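Local coordinates for protein methylmalonyl-CoA carboxyltransferase 12S subunit (Propionibacterium freudenreichii, PDB 1ON3) that transfers the carboxyl group of methylmalonyl-CoA to the biotin of the 1.3S subunit, as the hexameric core of the transcarboxylase complex, at residues F73-A78 against R143-I148; D190-T195 against N233-A238; K402-L407 against D426-W431. One frame throughout, in Å; residues are numbered along the deposited sequence.

Contact 1: residues F73-A78 against R143-I148. With MCA (methylmalonyl-coenzyme A), chain T.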
# COMPACT_ATOMS: atom_id res chain seq x y z
N PHE E 73 -45.41 -23.57 9.95
CA PHE E 73 -45.51 -25.02 9.93
C PHE E 73 -44.97 -25.75 11.16
O PHE E 73 -44.16 -26.68 11.06
CB PHE E 73 -44.85 -25.54 8.64
CG PHE E 73 -45.46 -24.97 7.38
CD1 PHE E 73 -46.78 -25.25 7.05
CD2 PHE E 73 -44.74 -24.10 6.57
CE1 PHE E 73 -47.38 -24.68 5.92
CE2 PHE E 73 -45.32 -23.52 5.44
CZ PHE E 73 -46.64 -23.81 5.12
N GLY E 74 -45.42 -25.30 12.33
CA GLY E 74 -45.03 -25.93 13.57
C GLY E 74 -43.74 -25.47 14.21
O GLY E 74 -43.41 -25.91 15.31
N MET E 75 -43.01 -24.58 13.56
CA MET E 75 -41.76 -24.13 14.14
C MET E 75 -41.98 -23.30 15.40
O MET E 75 -41.11 -23.22 16.26
CB MET E 75 -40.95 -23.35 13.11
CG MET E 75 -40.46 -24.20 11.95
SD MET E 75 -39.53 -25.67 12.45
CE MET E 75 -38.18 -24.91 13.42
N ASP E 76 -43.17 -22.71 15.51
CA ASP E 76 -43.50 -21.88 16.67
C ASP E 76 -43.55 -22.68 17.97
O ASP E 76 -43.30 -22.14 19.05
CB ASP E 76 -44.83 -21.16 16.46
CG ASP E 76 -45.99 -22.11 16.16
OD1 ASP E 76 -47.15 -21.66 16.25
OD2 ASP E 76 -45.75 -23.30 15.82
N LYS E 77 -43.87 -23.96 17.86
CA LYS E 77 -43.95 -24.83 19.03
C LYS E 77 -42.75 -25.76 19.15
O LYS E 77 -42.52 -26.37 20.19
CB LYS E 77 -45.24 -25.66 18.96
CG LYS E 77 -45.37 -26.49 17.67
CD LYS E 77 -44.34 -27.64 17.63
CE LYS E 77 -44.28 -28.32 16.27
NZ LYS E 77 -43.15 -29.31 16.21
N ALA E 78 -41.97 -25.88 18.07
CA ALA E 78 -40.83 -26.78 18.08
C ALA E 78 -39.70 -26.38 19.01
O ALA E 78 -39.35 -25.20 19.14
CB ALA E 78 -40.30 -26.94 16.66
N ARG E 143 -33.81 -26.76 6.16
CA ARG E 143 -35.01 -27.11 6.92
C ARG E 143 -36.23 -26.67 6.12
O ARG E 143 -36.53 -25.48 5.99
CB ARG E 143 -34.99 -26.41 8.28
CG ARG E 143 -36.08 -26.91 9.24
CD ARG E 143 -35.91 -26.29 10.62
NE ARG E 143 -34.67 -26.71 11.27
CZ ARG E 143 -34.11 -26.06 12.30
NH1 ARG E 143 -34.67 -24.96 12.78
NH2 ARG E 143 -33.01 -26.54 12.87
N ILE E 144 -36.94 -27.66 5.58
CA ILE E 144 -38.10 -27.42 4.73
C ILE E 144 -39.24 -26.56 5.29
O ILE E 144 -39.88 -25.82 4.53
CB ILE E 144 -38.65 -28.77 4.21
CG1 ILE E 144 -37.61 -29.41 3.27
CG2 ILE E 144 -39.94 -28.55 3.47
CD1 ILE E 144 -37.93 -30.87 2.87
N GLN E 145 -39.50 -26.66 6.59
CA GLN E 145 -40.57 -25.87 7.21
C GLN E 145 -40.26 -24.37 7.18
O GLN E 145 -41.17 -23.54 7.29
CB GLN E 145 -40.78 -26.28 8.68
CG GLN E 145 -41.36 -27.69 8.91
CD GLN E 145 -40.28 -28.74 9.15
OE1 GLN E 145 -40.54 -29.76 9.79
NE2 GLN E 145 -39.09 -28.50 8.63
N GLU E 146 -38.98 -24.02 7.03
CA GLU E 146 -38.57 -22.62 7.02
C GLU E 146 -38.49 -21.98 5.63
O GLU E 146 -38.04 -20.84 5.48
CB GLU E 146 -37.23 -22.45 7.77
CG GLU E 146 -37.33 -22.83 9.24
CD GLU E 146 -36.06 -22.59 10.01
OE1 GLU E 146 -35.03 -22.28 9.37
OE2 GLU E 146 -36.08 -22.72 11.26
N GLY E 147 -38.92 -22.73 4.62
CA GLY E 147 -38.97 -22.22 3.26
C GLY E 147 -37.80 -21.37 2.80
O GLY E 147 -36.64 -21.78 2.91
N ILE E 148 -38.09 -20.16 2.30
CA ILE E 148 -37.01 -19.31 1.81
C ILE E 148 -36.07 -18.80 2.90
O ILE E 148 -35.01 -18.27 2.59
CB ILE E 148 -37.54 -18.12 0.97
CG1 ILE E 148 -38.32 -17.14 1.83
CG2 ILE E 148 -38.41 -18.65 -0.17
CD1 ILE E 148 -38.77 -15.90 1.06
C8 MCA T . -34.87 -34.65 7.25
N9 MCA T . -35.83 -34.18 8.15
C4 MCA T . -36.12 -32.90 7.72
C5 MCA T . -35.30 -32.69 6.58
N7 MCA T . -34.52 -33.80 6.31
N3 MCA T . -37.01 -31.98 8.26
C2 MCA T . -37.04 -30.79 7.56
N1 MCA T . -36.29 -30.48 6.45
C6 MCA T . -35.40 -31.41 5.93
N6 MCA T . -34.69 -31.07 4.85
C1' MCA T . -36.42 -34.75 9.24
C2' MCA T . -37.33 -35.89 8.78
O2' MCA T . -38.60 -35.40 8.44
C3' MCA T . -37.27 -36.82 9.96
O3' MCA T . -38.26 -36.46 10.90
C4' MCA T . -35.85 -36.68 10.53
O4' MCA T . -35.41 -35.35 10.06
C5' MCA T . -34.74 -37.69 10.02
O5' MCA T . -35.25 -38.41 9.21
P1 MCA T . -35.55 -39.66 8.68
O11 MCA T . -36.36 -39.63 7.57
O12 MCA T . -36.07 -40.10 9.83
O6 MCA T . -34.26 -40.49 8.11
P2 MCA T . -33.28 -41.16 7.51
O21 MCA T . -34.25 -42.12 7.24
O22 MCA T . -32.04 -41.36 8.14
O7 MCA T . -33.08 -40.35 6.14
CPB MCA T . -32.76 -39.20 6.07
CPA MCA T . -32.60 -38.36 4.81
CP7 MCA T . -34.11 -38.04 4.67
CP9 MCA T . -31.85 -39.09 3.68
CP8 MCA T . -31.78 -37.10 5.20
OP3 MCA T . -34.60 -37.45 5.64
CP6 MCA T . -34.60 -37.24 3.61
OP2 MCA T . -34.30 -37.58 2.41
NP2 MCA T . -35.39 -36.02 3.90
CP5 MCA T . -35.23 -34.98 2.94
CP4 MCA T . -34.33 -34.39 2.00
CP3 MCA T . -34.53 -33.14 1.28
OP1 MCA T . -35.74 -33.24 0.68
NP1 MCA T . -33.77 -31.90 1.06
CP2 MCA T . -34.51 -30.98 0.25
CP1 MCA T . -33.74 -29.72 0.25
P3 MCA T . -38.95 -37.00 12.30
O31 MCA T . -39.55 -38.13 11.52
O32 MCA T . -39.99 -35.99 12.71
O33 MCA T . -38.08 -37.51 13.41
S MCA T . -34.32 -28.56 -0.57
CS1 MCA T . -32.95 -27.86 -0.01
OS1 MCA T . -32.00 -28.23 0.73
CS2 MCA T . -32.27 -27.29 -1.10
CS3 MCA T . -32.03 -25.99 -1.05
CS4 MCA T . -31.56 -27.80 -2.39
OS4 MCA T . -31.43 -27.08 -3.38
OS5 MCA T . -31.17 -28.96 -2.34
O HOH W 1 -43.35 -30.04 10.84
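Met75 and Gln145 pack together: Met75 CG lies 3.9 Å from Gln145 CB, the two side chains crossing at about a right angle. Bent at chi2 (-54°) and again at chi3 (-58°), the thioether turns its methyl CE to 3.6 Å from Arg143 NH1 and also against Glu146 OE2. Phe73 adds its CB beside Gln145 CG, and the edge of its ring meets Gln145 O in plane. An alanine in place of Met75 would probably open a gap beside Gln145 CB and leave the Arg143–Glu146 pair without its methyl cover.

Among the polar groups, Arg143 NH1 and Glu146 OE2 form a salt bridge of 3.1 Å, weak as a hydrogen bond; Asp83 also pairs with the guanidinium, and Thr70 bonds OE2. A water donates to Gln145 OE1 and, weakly, to Phe73 O, linking the two segments.

The ligand is held from the 143-148 side. Ile144 N gives a nearly straight bond (171°) to N1 of the adenine of methylmalonyl-CoA, 3.0 Å away, while Gln145 NE2 comes within 3.3 Å of its C2.

Residues 73-78 belong to the loop between strands 60-62 and 85-92; residues 143-148 lead from strand 133-139 into helix 147-164, with Phe449 and Tyr470 of a second subunit packed against the Phe73 ring.

Contact 2: residues D190-T195 against N233-A238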
# COMPACT_ATOMS: atom_id res chain seq x y z
N ASP E 190 -11.86 -26.72 1.55
CA ASP E 190 -10.69 -27.24 0.83
C ASP E 190 -10.60 -28.75 0.70
O ASP E 190 -10.20 -29.26 -0.35
CB ASP E 190 -9.42 -26.71 1.46
CG ASP E 190 -9.37 -25.20 1.47
OD1 ASP E 190 -9.26 -24.62 2.56
OD2 ASP E 190 -9.47 -24.60 0.38
N PHE E 191 -10.93 -29.45 1.78
CA PHE E 191 -10.88 -30.91 1.80
C PHE E 191 -12.13 -31.54 2.36
O PHE E 191 -12.64 -31.09 3.38
CB PHE E 191 -9.71 -31.41 2.64
CG PHE E 191 -8.38 -30.96 2.12
CD1 PHE E 191 -7.78 -29.80 2.61
CD2 PHE E 191 -7.75 -31.66 1.11
CE1 PHE E 191 -6.56 -29.35 2.09
CE2 PHE E 191 -6.54 -31.22 0.59
CZ PHE E 191 -5.95 -30.06 1.08
N ILE E 192 -12.62 -32.57 1.68
CA ILE E 192 -13.79 -33.30 2.17
C ILE E 192 -13.39 -34.70 2.62
O ILE E 192 -12.82 -35.46 1.83
CB ILE E 192 -14.88 -33.47 1.09
CG1 ILE E 192 -15.41 -32.10 0.65
CG2 ILE E 192 -16.01 -34.34 1.66
CD1 ILE E 192 -16.39 -32.19 -0.53
N ILE E 193 -13.66 -35.02 3.89
CA ILE E 193 -13.40 -36.35 4.46
C ILE E 193 -14.80 -36.92 4.61
O ILE E 193 -15.63 -36.30 5.27
CB ILE E 193 -12.76 -36.29 5.86
CG1 ILE E 193 -11.38 -35.63 5.78
CG2 ILE E 193 -12.61 -37.70 6.42
CD1 ILE E 193 -10.90 -35.13 7.14
N MET E 194 -15.04 -38.07 4.01
CA MET E 194 -16.36 -38.70 4.04
C MET E 194 -16.29 -40.10 4.65
O MET E 194 -15.48 -40.91 4.21
CB MET E 194 -16.88 -38.76 2.61
CG MET E 194 -18.35 -38.86 2.46
SD MET E 194 -18.87 -38.62 0.74
CE MET E 194 -20.49 -39.40 0.88
N THR E 195 -17.15 -40.39 5.64
CA THR E 195 -17.14 -41.72 6.25
C THR E 195 -17.99 -42.68 5.42
O THR E 195 -18.76 -42.25 4.55
CB THR E 195 -17.73 -41.71 7.67
OG1 THR E 195 -19.15 -41.53 7.58
CG2 THR E 195 -17.11 -40.60 8.50
N ASN E 233 -15.32 -35.78 -6.20
CA ASN E 233 -15.75 -34.75 -5.24
C ASN E 233 -15.06 -34.73 -3.87
O ASN E 233 -15.14 -33.71 -3.18
CB ASN E 233 -17.24 -34.89 -4.91
CG ASN E 233 -18.16 -34.58 -6.08
OD1 ASN E 233 -19.20 -35.24 -6.25
ND2 ASN E 233 -17.81 -33.59 -6.87
N ILE E 234 -14.44 -35.82 -3.45
CA ILE E 234 -13.87 -35.85 -2.11
C ILE E 234 -12.40 -36.20 -2.03
O ILE E 234 -11.82 -36.73 -2.97
CB ILE E 234 -14.66 -36.79 -1.17
CG1 ILE E 234 -14.51 -38.24 -1.64
CG2 ILE E 234 -16.13 -36.36 -1.15
CD1 ILE E 234 -15.10 -39.27 -0.68
N HIS E 235 -11.82 -35.95 -0.86
CA HIS E 235 -10.38 -36.16 -0.71
C HIS E 235 -9.90 -37.31 0.13
O HIS E 235 -8.78 -37.78 -0.07
CB HIS E 235 -9.77 -34.85 -0.20
CG HIS E 235 -10.16 -33.66 -1.02
ND1 HIS E 235 -11.40 -33.07 -0.93
CD2 HIS E 235 -9.50 -33.00 -2.01
CE1 HIS E 235 -11.49 -32.10 -1.82
NE2 HIS E 235 -10.36 -32.04 -2.49
N PHE E 236 -10.74 -37.76 1.06
CA PHE E 236 -10.40 -38.88 1.92
C PHE E 236 -11.61 -39.72 2.23
O PHE E 236 -12.70 -39.17 2.47
CB PHE E 236 -9.80 -38.39 3.26
CG PHE E 236 -8.60 -37.50 3.11
CD1 PHE E 236 -8.74 -36.13 3.01
CD2 PHE E 236 -7.32 -38.05 3.00
CE1 PHE E 236 -7.63 -35.30 2.80
CE2 PHE E 236 -6.21 -37.24 2.80
CZ PHE E 236 -6.37 -35.86 2.70
N VAL E 237 -11.43 -41.03 2.22
CA VAL E 237 -12.51 -41.94 2.61
C VAL E 237 -12.10 -42.45 3.97
O VAL E 237 -10.96 -42.86 4.16
CB VAL E 237 -12.67 -43.14 1.65
CG1 VAL E 237 -13.65 -44.14 2.25
CG2 VAL E 237 -13.20 -42.67 0.32
N ALA E 238 -13.03 -42.39 4.92
CA ALA E 238 -12.79 -42.84 6.28
C ALA E 238 -13.77 -43.96 6.63
O ALA E 238 -14.95 -43.89 6.28
CB ALA E 238 -12.96 -41.68 7.25
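Ile192 and Ile234 press together at CG2, the two methyls 3.5 Å apart, tighter than usual for carbons, and the side chains cross at about a right angle. Ile234 holds CG1 between its backbone N and carbonyl carbon, and its CD1 reaches Met194 CB at 3.8 Å. On the other face of the sheet Ile193 CG1 packs on Phe236 CD1, and Ile193 CG2 on Ala238 CB. Phe191 CD2 approaches the edge of the Phe236 ring and also directs its own ring edge at the face of His235, a T-shaped pair with planes at 74°. Phe191 CA sits over the same imidazole as a CH-pi contact.

Strands 191-195 and 236-238 run parallel as the last two of the N-terminal domain's sheet, in a fold of the ClpP/crotonase clan; helix 241-253 covers the face bearing Phe236 and Ala238, and helix 224-231 the one bearing Met194 and Val237. Met194 N bonds Phe236 O at 3.0 Å, and Met194 O receives Ala238 N.

Toward residue 233 the regular pairing gives way. Ile192 O accepts two backbone donors, His235 N at 2.9 Å and Phe236 N at 3.2 Å, both in the carbonyl plane. Ile192 N turns instead to a side chain, His235 ND1, at 2.9 Å and nearly straight (169°), although the donor Ile192 N lies 34° out of the imidazole plane. Since ND1 accepts this N-H, the ring hydrogen is probably on NE2, which is hydrogen-bonded to Glu352 OE1.

Contact 3: residues K402-L407 against D426-W431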
# COMPACT_ATOMS: atom_id res chain seq x y z
N LYS E 402 8.89 -24.24 -6.13
CA LYS E 402 8.49 -25.34 -6.99
C LYS E 402 9.74 -26.10 -7.39
O LYS E 402 10.62 -25.55 -8.05
CB LYS E 402 7.76 -24.79 -8.22
CG LYS E 402 6.36 -24.23 -7.87
CD LYS E 402 5.67 -23.57 -9.07
CE LYS E 402 6.32 -22.26 -9.44
NZ LYS E 402 5.67 -21.61 -10.61
N ILE E 403 9.84 -27.36 -6.97
CA ILE E 403 11.01 -28.19 -7.25
C ILE E 403 10.58 -29.42 -8.04
O ILE E 403 9.68 -30.16 -7.62
CB ILE E 403 11.67 -28.67 -5.95
CG1 ILE E 403 11.91 -27.48 -5.02
CG2 ILE E 403 12.96 -29.41 -6.28
CD1 ILE E 403 12.89 -26.46 -5.54
N THR E 404 11.26 -29.66 -9.15
CA THR E 404 10.90 -30.76 -10.02
C THR E 404 12.04 -31.75 -10.31
O THR E 404 13.14 -31.35 -10.67
CB THR E 404 10.35 -30.19 -11.35
OG1 THR E 404 9.12 -29.48 -11.08
CG2 THR E 404 10.11 -31.29 -12.37
N VAL E 405 11.75 -33.03 -10.15
CA VAL E 405 12.72 -34.08 -10.40
C VAL E 405 12.17 -34.95 -11.53
O VAL E 405 11.08 -35.52 -11.42
CB VAL E 405 12.95 -34.95 -9.14
CG1 VAL E 405 13.98 -36.05 -9.43
CG2 VAL E 405 13.46 -34.07 -7.98
N VAL E 406 12.92 -35.03 -12.63
CA VAL E 406 12.48 -35.85 -13.76
C VAL E 406 13.08 -37.24 -13.64
O VAL E 406 14.29 -37.42 -13.79
CB VAL E 406 12.90 -35.22 -15.10
CG1 VAL E 406 12.39 -36.08 -16.25
CG2 VAL E 406 12.36 -33.80 -15.21
N LEU E 407 12.22 -38.23 -13.38
CA LEU E 407 12.63 -39.62 -13.21
C LEU E 407 12.85 -40.34 -14.53
O LEU E 407 13.84 -41.05 -14.70
CB LEU E 407 11.57 -40.41 -12.41
CG LEU E 407 11.08 -39.82 -11.08
CD1 LEU E 407 10.08 -40.78 -10.45
CD2 LEU E 407 12.25 -39.58 -10.14
N ASP E 426 11.71 -23.61 -9.57
CA ASP E 426 12.90 -22.94 -9.07
C ASP E 426 14.15 -23.81 -9.21
O ASP E 426 15.25 -23.30 -9.37
CB ASP E 426 12.70 -22.54 -7.62
CG ASP E 426 11.56 -21.57 -7.46
OD1 ASP E 426 11.71 -20.42 -7.89
OD2 ASP E 426 10.52 -21.98 -6.92
N ALA E 427 13.97 -25.12 -9.13
CA ALA E 427 15.08 -26.06 -9.28
C ALA E 427 14.56 -27.29 -10.01
O ALA E 427 13.48 -27.79 -9.69
CB ALA E 427 15.64 -26.47 -7.91
N VAL E 428 15.31 -27.76 -11.00
CA VAL E 428 14.90 -28.94 -11.75
C VAL E 428 16.07 -29.92 -11.85
O VAL E 428 17.18 -29.52 -12.20
CB VAL E 428 14.43 -28.57 -13.17
CG1 VAL E 428 13.93 -29.80 -13.87
CG2 VAL E 428 13.31 -27.51 -13.11
N TYR E 429 15.83 -31.18 -11.52
CA TYR E 429 16.90 -32.18 -11.61
C TYR E 429 16.48 -33.33 -12.49
O TYR E 429 15.31 -33.72 -12.49
CB TYR E 429 17.27 -32.73 -10.23
CG TYR E 429 17.60 -31.67 -9.23
CD1 TYR E 429 16.64 -31.25 -8.31
CD2 TYR E 429 18.84 -31.02 -9.24
CE1 TYR E 429 16.89 -30.20 -7.44
CE2 TYR E 429 19.10 -29.96 -8.35
CZ TYR E 429 18.11 -29.56 -7.46
OH TYR E 429 18.31 -28.49 -6.61
N ALA E 430 17.44 -33.88 -13.23
CA ALA E 430 17.17 -35.02 -14.09
C ALA E 430 17.92 -36.25 -13.59
O ALA E 430 19.11 -36.17 -13.25
CB ALA E 430 17.62 -34.70 -15.52
N TRP E 431 17.23 -37.38 -13.51
CA TRP E 431 17.88 -38.63 -13.13
C TRP E 431 18.56 -39.02 -14.43
O TRP E 431 18.26 -38.44 -15.47
CB TRP E 431 16.86 -39.69 -12.74
CG TRP E 431 16.43 -39.64 -11.30
CD1 TRP E 431 16.54 -38.58 -10.44
CD2 TRP E 431 15.84 -40.70 -10.55
NE1 TRP E 431 16.04 -38.92 -9.20
CE2 TRP E 431 15.60 -40.22 -9.24
CE3 TRP E 431 15.47 -42.02 -10.86
CZ2 TRP E 431 15.03 -41.01 -8.25
CZ3 TRP E 431 14.90 -42.80 -9.87
CH2 TRP E 431 14.68 -42.29 -8.57
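Leu407 and Trp431 both set CG anti to the carbonyl carbon (chi1 -51° and -87°), and their side chains lie side by side, pointing the same way. Leu407 CD2 comes to rest 3.6 Å from the centroid of the indole six-membered ring, over its face, as a CH-pi contact. Val405 brings its CG1 obliquely to Trp431 NE1 at 3.5 Å. In Ile403 a bend at chi2 (-65°) swings CD1 to 3.6 Å from Ala427 CB. Tyr429 shows its ring edge to this row, with CE1 near Ile403 CG2 and CD1 near Val405 CG2.

The backbones are neighbouring parallel strands of the C-terminal domain's sheet, a second sheet with the same strand directions as that of the N-terminal domain, in keeping with a domain duplication. Thr404 N to Ala427 O, Tyr429 N to Thr404 O, Val406 N to Tyr429 O (2.7 Å) and Trp431 N to Val406 O follow one another down the pair. Helix 495-505 packs on the face that carries Ile403, Val405 and Tyr429.

At the Lys402 end, Asp426 pairs twice with Lys402: its N bonds Lys402 O at 2.7 Å, while its OD2 takes Lys402 N at 2.9 Å through the anti lone pair. OD2 also meets Lys509 in a salt bridge. Lys402 NZ turns elsewhere, to carbonyl oxygens including that of Tyr395. With one oxygen receiving both a backbone N-H and a lysine, the Asp426 carboxylate is likely to stay ionised although it is buried.

How the contacts relate
The three contacts follow one another along the chain without touching. Contact 1 takes part directly in the coenzyme A pocket, whereas contact 2 lies further across the N-terminal domain, its centre about 31 Å from that of contact 1; there the Met194 side chain stays about 12 Å from a bound methylmalonyl-CoA. Contact 3 belongs to the C-terminal domain, centred about 30 Å from contact 2 and 59 Å from contact 1, on the opposite side of the chain's centre from the latter. Contacts 1 and 2 both touch a second subunit, contact 3 a third. At contact 1 the coenzyme is shared, since Gly413 of the second subunit also bonds it.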